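Local coordinates for amide synthase (Vibrio cholerae, PDB 1L5A), which is an amide synthase of vibriobactin biosynthesis, a free-standing relative of nonribosomal peptide synthetase condensation domains that probably joins an acyl group to an amine, at residues I302-L305 with Y306-R310. Residues are numbered along the deposited sequence; the frame is centred on the assembly and turned at random.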
ATOM      1  N   ILE A 302      -7.299  12.995 -14.483  1.00 35.98           N
ATOM      2  CA  ILE A 302      -6.413  12.065 -15.156  1.00 38.42           C
ATOM      3  C   ILE A 302      -5.757  11.158 -14.134  1.00 41.37           C
ATOM      4  O   ILE A 302      -5.773   9.927 -14.280  1.00 44.93           O
ATOM      5  CB  ILE A 302      -5.326  12.801 -15.954  1.00 36.18           C
ATOM      6  CG1 ILE A 302      -5.967  13.529 -17.147  1.00 30.22           C
ATOM      7  CG2 ILE A 302      -4.281  11.803 -16.434  1.00 24.22           C
ATOM      8  CD1 ILE A 302      -5.064  14.531 -17.830  1.00 26.05           C
ATOM      9  N   ARG A 303      -5.196  11.768 -13.090  1.00 40.72           N
ATOM     10  CA  ARG A 303      -4.530  11.014 -12.025  1.00 41.54           C
ATOM     11  C   ARG A 303      -5.452   9.933 -11.466  1.00 42.22           C
ATOM     12  O   ARG A 303      -5.056   8.783 -11.224  1.00 41.12           O
ATOM     13  CB  ARG A 303      -4.156  11.933 -10.881  1.00 36.78           C
ATOM     14  CG  ARG A 303      -3.358  11.231  -9.825  1.00 30.07           C
ATOM     15  CD  ARG A 303      -1.915  11.438 -10.167  1.00 38.99           C
ATOM     16  NE  ARG A 303      -1.217  10.208 -10.490  1.00 37.10           N
ATOM     17  CZ  ARG A 303      -0.133  10.178 -11.258  1.00 43.93           C
ATOM     18  NH1 ARG A 303       0.354  11.311 -11.765  1.00 34.82           N
ATOM     19  NH2 ARG A 303       0.449   9.020 -11.537  1.00 46.78           N
ATOM     20  N   SER A 304      -6.689  10.342 -11.238  1.00 38.24           N
ATOM     21  CA  SER A 304      -7.695   9.450 -10.727  1.00 39.20           C
ATOM     22  C   SER A 304      -7.802   8.236 -11.654  1.00 42.85           C
ATOM     23  O   SER A 304      -8.016   7.123 -11.184  1.00 41.62           O
ATOM     24  CB  SER A 304      -9.023  10.196 -10.647  1.00 34.37           C
ATOM     25  OG  SER A 304     -10.050   9.343 -10.208  1.00 49.52           O
ATOM     26  N   LEU A 305      -7.650   8.445 -12.965  1.00 40.56           N
ATOM     27  CA  LEU A 305      -7.737   7.329 -13.906  1.00 40.81           C
ATOM     28  C   LEU A 305      -6.577   6.354 -13.656  1.00 36.28           C
ATOM     29  O   LEU A 305      -6.761   5.142 -13.608  1.00 26.57           O
ATOM     30  CB  LEU A 305      -7.693   7.827 -15.356  1.00 39.26           C
ATOM     31  CG  LEU A 305      -8.820   8.718 -15.889  1.00 46.44           C
ATOM     32  CD1 LEU A 305      -8.533   9.009 -17.343  1.00 46.00           C
ATOM     33  CD2 LEU A 305     -10.196   8.045 -15.763  1.00 43.11           C
ATOM     34  N   TYR A 306      -5.380   6.891 -13.494  1.00 32.11           N
ATOM     35  CA  TYR A 306      -4.214   6.047 -13.240  1.00 38.59           C
ATOM     36  C   TYR A 306      -4.357   5.221 -11.951  1.00 35.93           C
ATOM     37  O   TYR A 306      -3.982   4.053 -11.922  1.00 32.17           O
ATOM     38  CB  TYR A 306      -2.954   6.912 -13.155  1.00 38.03           C
ATOM     39  CG  TYR A 306      -2.683   7.731 -14.392  1.00 37.13           C
ATOM     40  CD1 TYR A 306      -1.875   8.871 -14.327  1.00 37.27           C
ATOM     41  CD2 TYR A 306      -3.167   7.331 -15.645  1.00 36.11           C
ATOM     42  CE1 TYR A 306      -1.543   9.592 -15.477  1.00 31.20           C
ATOM     43  CE2 TYR A 306      -2.837   8.045 -16.810  1.00 36.92           C
ATOM     44  CZ  TYR A 306      -2.024   9.172 -16.715  1.00 36.39           C
ATOM     45  OH  TYR A 306      -1.676   9.869 -17.845  1.00 34.42           O
ATOM     46  N   LEU A 307      -4.894   5.825 -10.892  1.00 34.38           N
ATOM     47  CA  LEU A 307      -5.059   5.116  -9.624  1.00 35.76           C
ATOM     48  C   LEU A 307      -5.992   3.903  -9.708  1.00 35.30           C
ATOM     49  O   LEU A 307      -5.812   2.925  -8.979  1.00 35.67           O
ATOM     50  CB  LEU A 307      -5.543   6.085  -8.536  1.00 35.48           C
ATOM     51  CG  LEU A 307      -4.488   7.135  -8.153  1.00 40.13           C
ATOM     52  CD1 LEU A 307      -5.144   8.327  -7.488  1.00 33.02           C
ATOM     53  CD2 LEU A 307      -3.435   6.509  -7.241  1.00 33.34           C
ATOM     54  N   HIS A 308      -6.983   3.954 -10.591  1.00 30.58           N
ATOM     55  CA  HIS A 308      -7.900   2.827 -10.732  1.00 29.75           C
ATOM     56  C   HIS A 308      -7.610   2.146 -12.066  1.00 34.47           C
ATOM     57  O   HIS A 308      -8.327   1.223 -12.480  1.00 32.62           O
ATOM     58  CB  HIS A 308      -9.355   3.312 -10.675  1.00 37.98           C
ATOM     59  CG  HIS A 308      -9.687   4.080  -9.429  1.00 42.47           C
ATOM     60  ND1 HIS A 308      -9.456   5.435  -9.303  1.00 41.55           N
ATOM     61  CD2 HIS A 308     -10.164   3.669  -8.228  1.00 41.95           C
ATOM     62  CE1 HIS A 308      -9.772   5.825  -8.082  1.00 37.29           C
ATOM     63  NE2 HIS A 308     -10.204   4.772  -7.408  1.00 43.07           N
ATOM     64  N   GLY A 309      -6.516   2.588 -12.698  1.00 28.13           N
ATOM     65  CA  GLY A 309      -6.092   2.094 -13.997  1.00 27.29           C
ATOM     66  C   GLY A 309      -5.725   0.638 -14.249  1.00 31.80           C
ATOM     67  O   GLY A 309      -5.659   0.215 -15.403  1.00 34.51           O
ATOM     68  N   ARG A 310      -5.491  -0.136 -13.202  1.00 31.66           N
ATOM     69  CA  ARG A 310      -5.102  -1.525 -13.362  1.00 28.56           C
ATOM     70  C   ARG A 310      -6.317  -2.392 -13.638  1.00 36.73           C
ATOM     71  O   ARG A 310      -6.182  -3.585 -13.979  1.00 35.84           O
ATOM     72  CB  ARG A 310      -4.369  -2.001 -12.097  1.00 30.85           C
ATOM     73  CG  ARG A 310      -3.795  -3.390 -12.177  1.00 29.71           C
ATOM     74  CD  ARG A 310      -2.748  -3.629 -11.111  1.00 29.37           C
ATOM     75  NE  ARG A 310      -1.990  -4.852 -11.384  1.00 27.76           N
ATOM     76  CZ  ARG A 310      -0.771  -5.097 -10.913  1.00 27.97           C
ATOM     77  NH1 ARG A 310      -0.158  -4.207 -10.140  1.00 27.91           N
ATOM     78  NH2 ARG A 310      -0.160  -6.230 -11.214  1.00 26.89           N
TER
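At H308, the first residue to leave helical backbone angles, the ring turns back on the last turn: ND1 donates to S304 O at 2.9 Å, a nearly straight bond (166° at the hydrogen) with the oxygen close to the ring plane. CG stands beside the backbone N (chi1 -56°), which swings the imidazole back to this carbonyl. The ring also stacks on F183 of helix 175-189. H308 N makes only weak bonds, to S304 O and L305 O. Just before it the i to i-4 pattern holds, Y306 N bonding to I302 O at 3.2 Å and L307 N to R303 O at 3.0 Å.

Apolar packing comes from I302, whose CG2 touches Y306 CZ at 3.5 Å, the side chains running alongside. Y306 OH reaches on to a hydrogen bond with D236.

R303, bent at chi2 and chi3, crosses the tyrosine. Y306 CD1 lies over one guanidinium face, 3.6 Å from R303 NH2; the planes are 72° apart, with R303 CZ in the ring plane at its edge. R303 has cation-pi partners in W264 of its own chain and W178 of the second subunit.

This is the C-terminal end of helix 291-307 in the condensation-domain fold, where a histidine side chain bonds to a last-turn carbonyl.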